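Local coordinates for pesticidal crystal protein Cry2Aa (Bacillus thuringiensis serovar kurstaki, PDB 1I5P) that binds midgut epithelial cells of dipteran and lepidopteran insect larvae and promotes their colloid-osmotic lysis, at residues 502-507 with 521-526; 545-550 with 605-610; 609-612 with 616-619. All blocks are in the same frame, centred on the assembly; numbering follows the deposited sequence.

Interaction 1. Residues 502-507 with 521-526; sequences TQVNNQ and DSLRFE
Val504 reaches across to Phe525 and Leu523 with its two methyl groups, one for each partner. Its CA-CB bond is directed toward the segment 521-526, but CB itself stays back from both, lying about 5.2 Å from Leu523 CD2, so the contact is made at the branches. The first branch, CG1, stands anti to the backbone N (chi1 -173°) and meets the aromatic residue, coming within 4.1 Å of Phe525 CE2. Its approach is oblique to the ring. The second, CG2, lies beside the backbone N and extends to the isobutyl end of Leu523, where Val504 CG2 and Leu523 CD2 are 4.4 Å apart. Such distances, with no hydrogen bond across the pair and only 80 Å² of surface buried, describe light apolar packing between residues that are all buried.

This is a seam of the lectin-like jelly-roll sandwich. Strand 503-504 pairs with strand 530-537 in one sheet, and its entry is marked by a classic beta bulge in which Thr502 and Gln503 both face Arg533. Strand 522-525 belongs to the other sheet, between strands 510-513 and 617-626. The partners of Val504 have further neighbours in the sandwich interior: Leu523 packs on Tyr534, and Phe525 on Thr530 and Leu619.

Between Leu523 and Phe525 in the chain, Arg524 takes no part in this contact and binds Glu526 side-on. Arg524 NE and Arg524 NH2 each lie 2.9 Å from the one atom Glu526 OE2, with N-H...O angles of 146° and 143°. The oxygen lies close to the guanidinium plane; NE meets the anti lone pair of Glu526 OE2, whereas NH2 approaches nearly along the C-O axis. A single carboxylate oxygen thus takes two N-H groups, which should restrict rotation of the arginine's end.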
ATOM      1  N   THR A 502      -1.373 -19.112   2.339  1.00 13.21           N
ATOM      2  CA  THR A 502      -1.064 -20.062   3.397  1.00 13.82           C
ATOM      3  C   THR A 502       0.216 -20.760   2.957  1.00 13.32           C
ATOM      4  O   THR A 502       1.130 -20.984   3.751  1.00 14.99           O
ATOM      5  CB  THR A 502      -2.172 -21.118   3.537  1.00 15.23           C
ATOM      6  OG1 THR A 502      -3.383 -20.482   3.965  1.00 14.79           O
ATOM      7  CG2 THR A 502      -1.767 -22.185   4.544  1.00 12.82           C
ATOM      8  N   GLN A 503       0.263 -21.098   1.672  1.00 11.60           N
ATOM      9  CA  GLN A 503       1.415 -21.767   1.081  1.00 16.32           C
ATOM     10  C   GLN A 503       1.322 -21.756  -0.441  1.00 15.96           C
ATOM     11  O   GLN A 503       0.229 -21.697  -1.007  1.00 15.49           O
ATOM     12  CB  GLN A 503       1.517 -23.217   1.574  1.00 14.18           C
ATOM     13  CG  GLN A 503       0.334 -24.108   1.219  1.00 16.94           C
ATOM     14  CD  GLN A 503       0.603 -25.570   1.545  1.00 19.65           C
ATOM     15  OE1 GLN A 503       1.534 -26.174   1.010  1.00 19.56           O
ATOM     16  NE2 GLN A 503      -0.202 -26.140   2.434  1.00 18.37           N
ATOM     17  N   VAL A 504       2.482 -21.803  -1.090  1.00 17.00           N
ATOM     18  CA  VAL A 504       2.567 -21.812  -2.545  1.00 16.87           C
ATOM     19  C   VAL A 504       3.650 -22.806  -2.948  1.00 17.67           C
ATOM     20  O   VAL A 504       4.712 -22.842  -2.334  1.00 17.45           O
ATOM     21  CB  VAL A 504       2.973 -20.420  -3.098  1.00 18.17           C
ATOM     22  CG1 VAL A 504       2.873 -20.415  -4.622  1.00 18.99           C
ATOM     23  CG2 VAL A 504       2.092 -19.333  -2.497  1.00 16.13           C
ATOM     24  N   ASN A 505       3.388 -23.624  -3.963  1.00 17.73           N
ATOM     25  CA  ASN A 505       4.405 -24.564  -4.421  1.00 18.66           C
ATOM     26  C   ASN A 505       5.158 -23.918  -5.583  1.00 19.26           C
ATOM     27  O   ASN A 505       4.810 -22.813  -6.006  1.00 18.58           O
ATOM     28  CB  ASN A 505       3.773 -25.898  -4.849  1.00 19.90           C
ATOM     29  CG  ASN A 505       2.759 -25.746  -5.964  1.00 20.66           C
ATOM     30  OD1 ASN A 505       2.115 -26.720  -6.355  1.00 25.04           O
ATOM     31  ND2 ASN A 505       2.610 -24.538  -6.483  1.00 19.49           N
ATOM     32  N   ASN A 506       6.183 -24.591  -6.099  1.00 21.06           N
ATOM     33  CA  ASN A 506       6.965 -24.033  -7.196  1.00 20.49           C
ATOM     34  C   ASN A 506       7.436 -22.636  -6.782  1.00 19.52           C
ATOM     35  O   ASN A 506       7.429 -21.705  -7.584  1.00 19.06           O
ATOM     36  CB  ASN A 506       6.104 -23.925  -8.464  1.00 21.01           C
ATOM     37  CG  ASN A 506       5.682 -25.282  -9.014  1.00 22.79           C
ATOM     38  OD1 ASN A 506       4.759 -25.374  -9.829  1.00 22.38           O
ATOM     39  ND2 ASN A 506       6.362 -26.335  -8.585  1.00 18.38           N
ATOM     40  N   GLN A 507       7.844 -22.491  -5.527  1.00 19.44           N
ATOM     41  CA  GLN A 507       8.284 -21.189  -5.025  1.00 20.00           C
ATOM     42  C   GLN A 507       9.491 -20.597  -5.745  1.00 20.43           C
ATOM     43  O   GLN A 507       9.612 -19.376  -5.836  1.00 18.10           O
ATOM     44  CB  GLN A 507       8.564 -21.263  -3.522  1.00 19.83           C
ATOM     45  CG  GLN A 507       7.309 -21.483  -2.691  1.00 21.71           C
ATOM     46  CD  GLN A 507       7.601 -21.633  -1.212  1.00 24.67           C
ATOM     47  OE1 GLN A 507       7.454 -20.686  -0.431  1.00 22.96           O
ATOM     48  NE2 GLN A 507       8.018 -22.829  -0.816  1.00 21.83           N
ATOM     49  N   ASP A 521       1.280  -5.640  -4.559  1.00 10.66           N
ATOM     50  CA  ASP A 521       1.906  -6.331  -5.678  1.00 10.37           C
ATOM     51  C   ASP A 521       1.178  -7.617  -6.041  1.00 11.71           C
ATOM     52  O   ASP A 521       0.315  -8.094  -5.303  1.00 11.12           O
ATOM     53  CB  ASP A 521       3.382  -6.622  -5.371  1.00  8.29           C
ATOM     54  CG  ASP A 521       4.191  -5.354  -5.147  1.00 11.91           C
ATOM     55  OD1 ASP A 521       3.764  -4.278  -5.634  1.00 12.21           O
ATOM     56  OD2 ASP A 521       5.259  -5.428  -4.493  1.00 14.68           O
ATOM     57  N   SER A 522       1.526  -8.168  -7.198  1.00 12.15           N
ATOM     58  CA  SER A 522       0.908  -9.398  -7.666  1.00 13.67           C
ATOM     59  C   SER A 522       1.851 -10.586  -7.508  1.00 14.21           C
ATOM     60  O   SER A 522       3.046 -10.422  -7.230  1.00 12.23           O
ATOM     61  CB  SER A 522       0.492  -9.262  -9.136  1.00 14.54           C
ATOM     62  OG  SER A 522       1.622  -9.080  -9.977  1.00 13.09           O
ATOM     63  N   LEU A 523       1.295 -11.783  -7.674  1.00 14.72           N
ATOM     64  CA  LEU A 523       2.067 -13.011  -7.574  1.00 16.40           C
ATOM     65  C   LEU A 523       2.187 -13.541  -9.001  1.00 17.39           C
ATOM     66  O   LEU A 523       1.185 -13.889  -9.631  1.00 15.52           O
ATOM     67  CB  LEU A 523       1.336 -14.020  -6.678  1.00 17.86           C
ATOM     68  CG  LEU A 523       2.192 -14.987  -5.854  1.00 22.50           C
ATOM     69  CD1 LEU A 523       3.200 -14.208  -5.009  1.00 18.44           C
ATOM     70  CD2 LEU A 523       1.283 -15.839  -4.961  1.00 20.39           C
ATOM     71  N   ARG A 524       3.411 -13.578  -9.519  1.00 17.10           N
ATOM     72  CA  ARG A 524       3.629 -14.055 -10.877  1.00 19.10           C
ATOM     73  C   ARG A 524       4.082 -15.509 -10.903  1.00 17.48           C
ATOM     74  O   ARG A 524       5.148 -15.847 -10.385  1.00 18.45           O
ATOM     75  CB  ARG A 524       4.665 -13.184 -11.595  1.00 18.59           C
ATOM     76  CG  ARG A 524       4.850 -13.562 -13.061  1.00 21.32           C
ATOM     77  CD  ARG A 524       5.913 -12.720 -13.765  1.00 20.38           C
ATOM     78  NE  ARG A 524       7.266 -12.973 -13.269  1.00 19.66           N
ATOM     79  CZ  ARG A 524       8.010 -12.075 -12.630  1.00 20.62           C
ATOM     80  NH1 ARG A 524       7.537 -10.857 -12.401  1.00 21.75           N
ATOM     81  NH2 ARG A 524       9.237 -12.386 -12.238  1.00 18.57           N
ATOM     82  N   PHE A 525       3.262 -16.363 -11.504  1.00 17.31           N
ATOM     83  CA  PHE A 525       3.579 -17.782 -11.625  1.00 19.76           C
ATOM     84  C   PHE A 525       4.295 -18.003 -12.956  1.00 20.82           C
ATOM     85  O   PHE A 525       3.750 -17.708 -14.021  1.00 20.22           O
ATOM     86  CB  PHE A 525       2.299 -18.629 -11.588  1.00 17.57           C
ATOM     87  CG  PHE A 525       1.487 -18.463 -10.331  1.00 17.65           C
ATOM     88  CD1 PHE A 525       0.132 -18.148 -10.402  1.00 17.96           C
ATOM     89  CD2 PHE A 525       2.073 -18.619  -9.079  1.00 16.39           C
ATOM     90  CE1 PHE A 525      -0.629 -17.989  -9.241  1.00 16.60           C
ATOM     91  CE2 PHE A 525       1.320 -18.462  -7.910  1.00 16.85           C
ATOM     92  CZ  PHE A 525      -0.033 -18.146  -7.994  1.00 14.50           C
ATOM     93  N   GLU A 526       5.520 -18.509 -12.898  1.00 21.51           N
ATOM     94  CA  GLU A 526       6.285 -18.761 -14.113  1.00 23.08           C
ATOM     95  C   GLU A 526       6.322 -20.244 -14.442  1.00 24.61           C
ATOM     96  O   GLU A 526       6.756 -20.634 -15.524  1.00 26.06           O
ATOM     97  CB  GLU A 526       7.709 -18.221 -13.964  1.00 21.08           C
ATOM     98  CG  GLU A 526       7.784 -16.704 -13.971  1.00 20.74           C
ATOM     99  CD  GLU A 526       9.204 -16.184 -13.869  1.00 21.78           C
ATOM    100  OE1 GLU A 526      10.150 -16.987 -14.008  1.00 23.03           O
ATOM    101  OE2 GLU A 526       9.375 -14.964 -13.661  1.00 23.50           O
TER

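Interaction 2. Residues 545-550 with 605-610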
ATOM      1  N   LEU A 545     -16.954 -15.125  -6.148  1.00 17.41           N
ATOM      2  CA  LEU A 545     -15.514 -14.990  -6.108  1.00 16.13           C
ATOM      3  C   LEU A 545     -15.009 -14.460  -7.435  1.00 17.23           C
ATOM      4  O   LEU A 545     -15.294 -15.027  -8.496  1.00 16.90           O
ATOM      5  CB  LEU A 545     -14.850 -16.337  -5.813  1.00 16.48           C
ATOM      6  CG  LEU A 545     -13.321 -16.379  -5.874  1.00 15.88           C
ATOM      7  CD1 LEU A 545     -12.729 -15.510  -4.769  1.00 17.42           C
ATOM      8  CD2 LEU A 545     -12.850 -17.820  -5.725  1.00 15.49           C
ATOM      9  N   TYR A 546     -14.269 -13.357  -7.367  1.00 14.82           N
ATOM     10  CA  TYR A 546     -13.682 -12.743  -8.544  1.00 14.72           C
ATOM     11  C   TYR A 546     -12.172 -12.775  -8.382  1.00 15.95           C
ATOM     12  O   TYR A 546     -11.643 -12.438  -7.324  1.00 13.56           O
ATOM     13  CB  TYR A 546     -14.120 -11.280  -8.689  1.00 17.39           C
ATOM     14  CG  TYR A 546     -15.552 -11.065  -9.123  1.00 18.74           C
ATOM     15  CD1 TYR A 546     -16.590 -11.091  -8.197  1.00 18.96           C
ATOM     16  CD2 TYR A 546     -15.870 -10.830 -10.466  1.00 18.65           C
ATOM     17  CE1 TYR A 546     -17.914 -10.886  -8.585  1.00 21.96           C
ATOM     18  CE2 TYR A 546     -17.192 -10.626 -10.867  1.00 21.82           C
ATOM     19  CZ  TYR A 546     -18.209 -10.654  -9.922  1.00 22.98           C
ATOM     20  OH  TYR A 546     -19.513 -10.462 -10.319  1.00 25.18           O
ATOM     21  N   LEU A 547     -11.474 -13.194  -9.425  1.00 15.04           N
ATOM     22  CA  LEU A 547     -10.024 -13.207  -9.373  1.00 16.40           C
ATOM     23  C   LEU A 547      -9.531 -12.175 -10.363  1.00 15.88           C
ATOM     24  O   LEU A 547      -9.848 -12.246 -11.552  1.00 15.79           O
ATOM     25  CB  LEU A 547      -9.457 -14.586  -9.734  1.00 14.70           C
ATOM     26  CG  LEU A 547      -9.762 -15.735  -8.761  1.00 17.57           C
ATOM     27  CD1 LEU A 547      -8.970 -16.964  -9.167  1.00 14.71           C
ATOM     28  CD2 LEU A 547      -9.403 -15.332  -7.338  1.00 11.11           C
ATOM     29  N   ARG A 548      -8.797 -11.189  -9.859  1.00 15.88           N
ATOM     30  CA  ARG A 548      -8.227 -10.165 -10.718  1.00 16.38           C
ATOM     31  C   ARG A 548      -6.903 -10.757 -11.170  1.00 15.74           C
ATOM     32  O   ARG A 548      -6.027 -11.042 -10.353  1.00 14.81           O
ATOM     33  CB  ARG A 548      -8.001  -8.853  -9.956  1.00 14.52           C
ATOM     34  CG  ARG A 548      -7.266  -7.797 -10.777  1.00 14.66           C
ATOM     35  CD  ARG A 548      -7.471  -6.384 -10.238  1.00 17.16           C
ATOM     36  NE  ARG A 548      -8.839  -5.910 -10.438  1.00 14.17           N
ATOM     37  CZ  ARG A 548      -9.250  -4.669 -10.189  1.00 14.73           C
ATOM     38  NH1 ARG A 548      -8.399  -3.762  -9.730  1.00 14.04           N
ATOM     39  NH2 ARG A 548     -10.517  -4.331 -10.404  1.00 12.93           N
ATOM     40  N   VAL A 549      -6.766 -10.961 -12.474  1.00 17.62           N
ATOM     41  CA  VAL A 549      -5.553 -11.560 -13.002  1.00 17.00           C
ATOM     42  C   VAL A 549      -5.124 -10.950 -14.320  1.00 18.25           C
ATOM     43  O   VAL A 549      -5.894 -10.254 -14.988  1.00 16.41           O
ATOM     44  CB  VAL A 549      -5.740 -13.080 -13.241  1.00 17.68           C
ATOM     45  CG1 VAL A 549      -6.478 -13.714 -12.069  1.00 14.54           C
ATOM     46  CG2 VAL A 549      -6.508 -13.311 -14.544  1.00 15.24           C
ATOM     47  N   SER A 550      -3.882 -11.237 -14.689  1.00 17.16           N
ATOM     48  CA  SER A 550      -3.328 -10.775 -15.951  1.00 18.75           C
ATOM     49  C   SER A 550      -2.690 -11.994 -16.600  1.00 19.41           C
ATOM     50  O   SER A 550      -1.938 -12.724 -15.955  1.00 19.22           O
ATOM     51  CB  SER A 550      -2.272  -9.693 -15.728  1.00 15.94           C
ATOM     52  OG  SER A 550      -1.720  -9.278 -16.968  1.00 16.15           O
ATOM     53  N   LEU A 605      -8.901 -21.842   0.234  1.00 16.58           N
ATOM     54  CA  LEU A 605      -9.155 -21.468  -1.147  1.00 16.43           C
ATOM     55  C   LEU A 605      -7.922 -21.842  -1.944  1.00 17.48           C
ATOM     56  O   LEU A 605      -6.863 -21.234  -1.770  1.00 16.63           O
ATOM     57  CB  LEU A 605      -9.396 -19.959  -1.265  1.00 14.47           C
ATOM     58  CG  LEU A 605      -9.326 -19.362  -2.677  1.00 15.65           C
ATOM     59  CD1 LEU A 605     -10.444 -19.930  -3.541  1.00 12.97           C
ATOM     60  CD2 LEU A 605      -9.431 -17.842  -2.600  1.00 11.64           C
ATOM     61  N   ASP A 606      -8.042 -22.849  -2.802  1.00 18.16           N
ATOM     62  CA  ASP A 606      -6.908 -23.270  -3.613  1.00 19.63           C
ATOM     63  C   ASP A 606      -7.038 -22.746  -5.030  1.00 18.64           C
ATOM     64  O   ASP A 606      -8.040 -22.974  -5.704  1.00 18.31           O
ATOM     65  CB  ASP A 606      -6.788 -24.797  -3.630  1.00 23.92           C
ATOM     66  CG  ASP A 606      -6.448 -25.370  -2.272  1.00 27.53           C
ATOM     67  OD1 ASP A 606      -5.621 -24.762  -1.560  1.00 29.85           O
ATOM     68  OD2 ASP A 606      -7.003 -26.435  -1.917  1.00 30.72           O
ATOM     69  N   ILE A 607      -6.019 -22.016  -5.462  1.00 17.87           N
ATOM     70  CA  ILE A 607      -5.997 -21.454  -6.801  1.00 16.11           C
ATOM     71  C   ILE A 607      -4.871 -22.110  -7.595  1.00 17.48           C
ATOM     72  O   ILE A 607      -3.690 -21.854  -7.351  1.00 18.79           O
ATOM     73  CB  ILE A 607      -5.785 -19.923  -6.752  1.00 13.54           C
ATOM     74  CG1 ILE A 607      -6.896 -19.273  -5.916  1.00 11.74           C
ATOM     75  CG2 ILE A 607      -5.786 -19.353  -8.156  1.00  9.88           C
ATOM     76  CD1 ILE A 607      -6.811 -17.751  -5.810  1.00  9.44           C
ATOM     77  N   ASN A 608      -5.247 -22.972  -8.536  1.00 18.06           N
ATOM     78  CA  ASN A 608      -4.279 -23.671  -9.368  1.00 17.93           C
ATOM     79  C   ASN A 608      -4.254 -23.085 -10.769  1.00 18.04           C
ATOM     80  O   ASN A 608      -5.293 -22.903 -11.402  1.00 17.75           O
ATOM     81  CB  ASN A 608      -4.602 -25.165  -9.419  1.00 18.04           C
ATOM     82  CG  ASN A 608      -3.740 -25.916 -10.419  1.00 18.10           C
ATOM     83  OD1 ASN A 608      -4.039 -25.953 -11.613  1.00 17.12           O
ATOM     84  ND2 ASN A 608      -2.657 -26.507  -9.937  1.00 16.12           N
ATOM     85  N   VAL A 609      -3.056 -22.792 -11.255  1.00 17.85           N
ATOM     86  CA  VAL A 609      -2.918 -22.201 -12.570  1.00 17.41           C
ATOM     87  C   VAL A 609      -2.111 -23.047 -13.538  1.00 16.81           C
ATOM     88  O   VAL A 609      -1.020 -23.526 -13.222  1.00 17.12           O
ATOM     89  CB  VAL A 609      -2.277 -20.797 -12.481  1.00 18.70           C
ATOM     90  CG1 VAL A 609      -2.086 -20.220 -13.879  1.00 18.97           C
ATOM     91  CG2 VAL A 609      -3.159 -19.877 -11.646  1.00 17.46           C
ATOM     92  N   THR A 610      -2.676 -23.223 -14.725  1.00 16.42           N
ATOM     93  CA  THR A 610      -2.044 -23.976 -15.791  1.00 18.69           C
ATOM     94  C   THR A 610      -1.584 -22.937 -16.801  1.00 20.36           C
ATOM     95  O   THR A 610      -2.396 -22.156 -17.295  1.00 21.17           O
ATOM     96  CB  THR A 610      -3.050 -24.920 -16.479  1.00 16.87           C
ATOM     97  OG1 THR A 610      -3.576 -25.841 -15.516  1.00 19.58           O
ATOM     98  CG2 THR A 610      -2.376 -25.693 -17.601  1.00 18.93           C
TER
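Leu547 and Ile607 meet tip to tip across the interior of the sandwich. Both methyls of the leucine take part: Leu547 CD2 is 3.9 Å from Ile607 CD1, and Leu547 CD1 is 4.1 Å from the same CD1. Ile607 also offers its shorter branch, CG2, which is 4.1 Å from Leu547 CD1, so the leucine end sits against both arms of the isoleucine. Two residues earlier on each strand a second pair forms, Leu545 CD2 to Leu605 CD1 at 3.9 Å. In this pair both leucines have CG anti to the backbone N (chi1 174° and 165°), and the two chains cross at an angle instead of meeting head-on.

The register runs in step, Leu545 with Leu605 and Leu547 with Ile607, and the CA atoms are 10.3 Å and 9.5 Å apart. No hydrogen bond joins the strands. That spacing belongs to the two facing sheets of a jelly-roll beta sandwich, with 541-550 in one and 602-610 in the other.

Further out, Val559 packs on both Leu545 and Leu605, and Ile592 lies against Leu547. Backbone bonds from Leu545 to Ile592 and from Leu547 to Ile590 fix the first strand in its sheet. On the faces of the strands turned from this contact, Arg548, itself buried, forms a salt bridge with Asp589 and a cation-pi contact with Phe587, and Asp606 forms a salt bridge with Arg533.

Interaction 3. Residues 609-612 with 616-619; sequences VTLN and PFDL
Val609 lies over one face of the Phe617 ring, both methyls turned to it. Val609 CG1 is the nearer, 3.9 Å from the ring centroid and 24° off the normal, a CH-pi contact displaced toward the rim where the ring joins CB. There Val609 CG1 comes within 3.6 Å of Phe617 CG. The other methyl serves the far half, with Val609 CG2 3.8 Å from Phe617 CE2. The valine therefore straddles the ring.

Phe617 presents this face because its CG is anti to the backbone N (chi1 178°), which carries the ring inward from its strand. With chi2 near 100° the ring plane stands roughly perpendicular to the CA-CB-CG plane. Ile557 and Val549 pack on the same side chain.

Leu611 meets the phenylalanine at CB, where the ring is attached. Its backbone is the centre of an inverse gamma turn, closed by a weak bond from Asn612 N to Thr610 O. CB does not aim straight at the facing segment. CD1 continues the chain anti to CA, while the other methyl, Leu611 CD2, folds back and comes within 3.4 Å of Phe617 CB, a close carbon-carbon approach, and 4.1 Å of Pro616 C.

No hydrogen bond spans the two segments. Strands joined by a short loop that pack through side chains and enter different sheets form a beta arch, here linking the two layers of the jelly-roll sandwich.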
ATOM      1  N   VAL A 609      -3.056 -22.792 -11.255  1.00 17.85           N
ATOM      2  CA  VAL A 609      -2.918 -22.201 -12.570  1.00 17.41           C
ATOM      3  C   VAL A 609      -2.111 -23.047 -13.538  1.00 16.81           C
ATOM      4  O   VAL A 609      -1.020 -23.526 -13.222  1.00 17.12           O
ATOM      5  CB  VAL A 609      -2.277 -20.797 -12.481  1.00 18.70           C
ATOM      6  CG1 VAL A 609      -2.086 -20.220 -13.879  1.00 18.97           C
ATOM      7  CG2 VAL A 609      -3.159 -19.877 -11.646  1.00 17.46           C
ATOM      8  N   THR A 610      -2.676 -23.223 -14.725  1.00 16.42           N
ATOM      9  CA  THR A 610      -2.044 -23.976 -15.791  1.00 18.69           C
ATOM     10  C   THR A 610      -1.584 -22.937 -16.801  1.00 20.36           C
ATOM     11  O   THR A 610      -2.396 -22.156 -17.295  1.00 21.17           O
ATOM     12  CB  THR A 610      -3.050 -24.920 -16.479  1.00 16.87           C
ATOM     13  OG1 THR A 610      -3.576 -25.841 -15.516  1.00 19.58           O
ATOM     14  CG2 THR A 610      -2.376 -25.693 -17.601  1.00 18.93           C
ATOM     15  N   LEU A 611      -0.288 -22.907 -17.092  1.00 22.86           N
ATOM     16  CA  LEU A 611       0.244 -21.947 -18.054  1.00 25.85           C
ATOM     17  C   LEU A 611       0.258 -22.580 -19.435  1.00 27.91           C
ATOM     18  O   LEU A 611       1.296 -23.026 -19.919  1.00 28.78           O
ATOM     19  CB  LEU A 611       1.661 -21.524 -17.662  1.00 24.12           C
ATOM     20  CG  LEU A 611       1.808 -20.797 -16.325  1.00 24.21           C
ATOM     21  CD1 LEU A 611       3.267 -20.419 -16.124  1.00 23.32           C
ATOM     22  CD2 LEU A 611       0.922 -19.554 -16.300  1.00 22.53           C
ATOM     23  N   ASN A 612      -0.909 -22.621 -20.064  1.00 29.36           N
ATOM     24  CA  ASN A 612      -1.045 -23.210 -21.384  1.00 30.71           C
ATOM     25  C   ASN A 612      -0.016 -22.665 -22.369  1.00 32.30           C
ATOM     26  O   ASN A 612       0.745 -23.430 -22.965  1.00 30.62           O
ATOM     27  CB  ASN A 612      -2.460 -22.972 -21.915  1.00 30.53           C
ATOM     28  CG  ASN A 612      -3.528 -23.506 -20.977  1.00 31.64           C
ATOM     29  OD1 ASN A 612      -4.226 -22.740 -20.316  1.00 35.66           O
ATOM     30  ND2 ASN A 612      -3.656 -24.824 -20.912  1.00 29.40           N
ATOM     31  N   PRO A 616       3.991 -16.279 -18.314  1.00 24.91           N
ATOM     32  CA  PRO A 616       3.714 -16.096 -16.887  1.00 24.82           C
ATOM     33  C   PRO A 616       2.274 -15.709 -16.620  1.00 23.12           C
ATOM     34  O   PRO A 616       1.584 -15.205 -17.503  1.00 21.95           O
ATOM     35  CB  PRO A 616       4.690 -14.991 -16.486  1.00 24.68           C
ATOM     36  CG  PRO A 616       5.819 -15.174 -17.463  1.00 27.00           C
ATOM     37  CD  PRO A 616       5.051 -15.356 -18.744  1.00 24.79           C
ATOM     38  N   PHE A 617       1.828 -15.956 -15.394  1.00 21.04           N
ATOM     39  CA  PHE A 617       0.471 -15.623 -14.979  1.00 20.39           C
ATOM     40  C   PHE A 617       0.565 -14.731 -13.747  1.00 19.43           C
ATOM     41  O   PHE A 617       1.322 -15.017 -12.820  1.00 19.91           O
ATOM     42  CB  PHE A 617      -0.306 -16.898 -14.643  1.00 19.54           C
ATOM     43  CG  PHE A 617      -1.714 -16.658 -14.155  1.00 20.05           C
ATOM     44  CD1 PHE A 617      -2.797 -16.811 -15.016  1.00 18.70           C
ATOM     45  CD2 PHE A 617      -1.961 -16.317 -12.822  1.00 18.75           C
ATOM     46  CE1 PHE A 617      -4.101 -16.639 -14.564  1.00 19.23           C
ATOM     47  CE2 PHE A 617      -3.265 -16.142 -12.359  1.00 16.15           C
ATOM     48  CZ  PHE A 617      -4.336 -16.304 -13.232  1.00 18.94           C
ATOM     49  N   ASP A 618      -0.199 -13.646 -13.741  1.00 18.38           N
ATOM     50  CA  ASP A 618      -0.205 -12.731 -12.604  1.00 18.65           C
ATOM     51  C   ASP A 618      -1.499 -12.846 -11.811  1.00 17.62           C
ATOM     52  O   ASP A 618      -2.572 -12.524 -12.316  1.00 15.98           O
ATOM     53  CB  ASP A 618      -0.055 -11.279 -13.069  1.00 20.18           C
ATOM     54  CG  ASP A 618       1.397 -10.866 -13.266  1.00 21.85           C
ATOM     55  OD1 ASP A 618       2.074 -10.544 -12.267  1.00 19.38           O
ATOM     56  OD2 ASP A 618       1.860 -10.864 -14.424  1.00 25.02           O
ATOM     57  N   LEU A 619      -1.395 -13.314 -10.570  1.00 17.09           N
ATOM     58  CA  LEU A 619      -2.559 -13.411  -9.693  1.00 16.24           C
ATOM     59  C   LEU A 619      -2.482 -12.058  -8.986  1.00 14.31           C
ATOM     60  O   LEU A 619      -1.617 -11.851  -8.131  1.00 13.74           O
ATOM     61  CB  LEU A 619      -2.380 -14.538  -8.673  1.00 15.72           C
ATOM     62  CG  LEU A 619      -3.607 -15.358  -8.256  1.00 19.91           C
ATOM     63  CD1 LEU A 619      -3.418 -15.785  -6.810  1.00 15.38           C
ATOM     64  CD2 LEU A 619      -4.899 -14.568  -8.413  1.00 16.07           C
TER

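How the interactions relate
From the N terminus, interaction 1 is first to close: the chain leaves 502-507, forms strand 510-513 and returns at 521-526. Interaction 2 opens only after that, and its 54 intervening residues, rich in strand, make it the longest loop of the three. Interaction 3 begins on Val609 and Thr610, where interaction 2 ends, and closes a short loop, so the contacts run in series and none nests within another. All lie in one domain and bridge its two sheets. They meet around strand 617-626, whose neighbours include 522-525 and 541-550: Phe525 N lies 2.7 Å from Phe617 O, and Ser550 O lies 3.0 Å from Asp618 N.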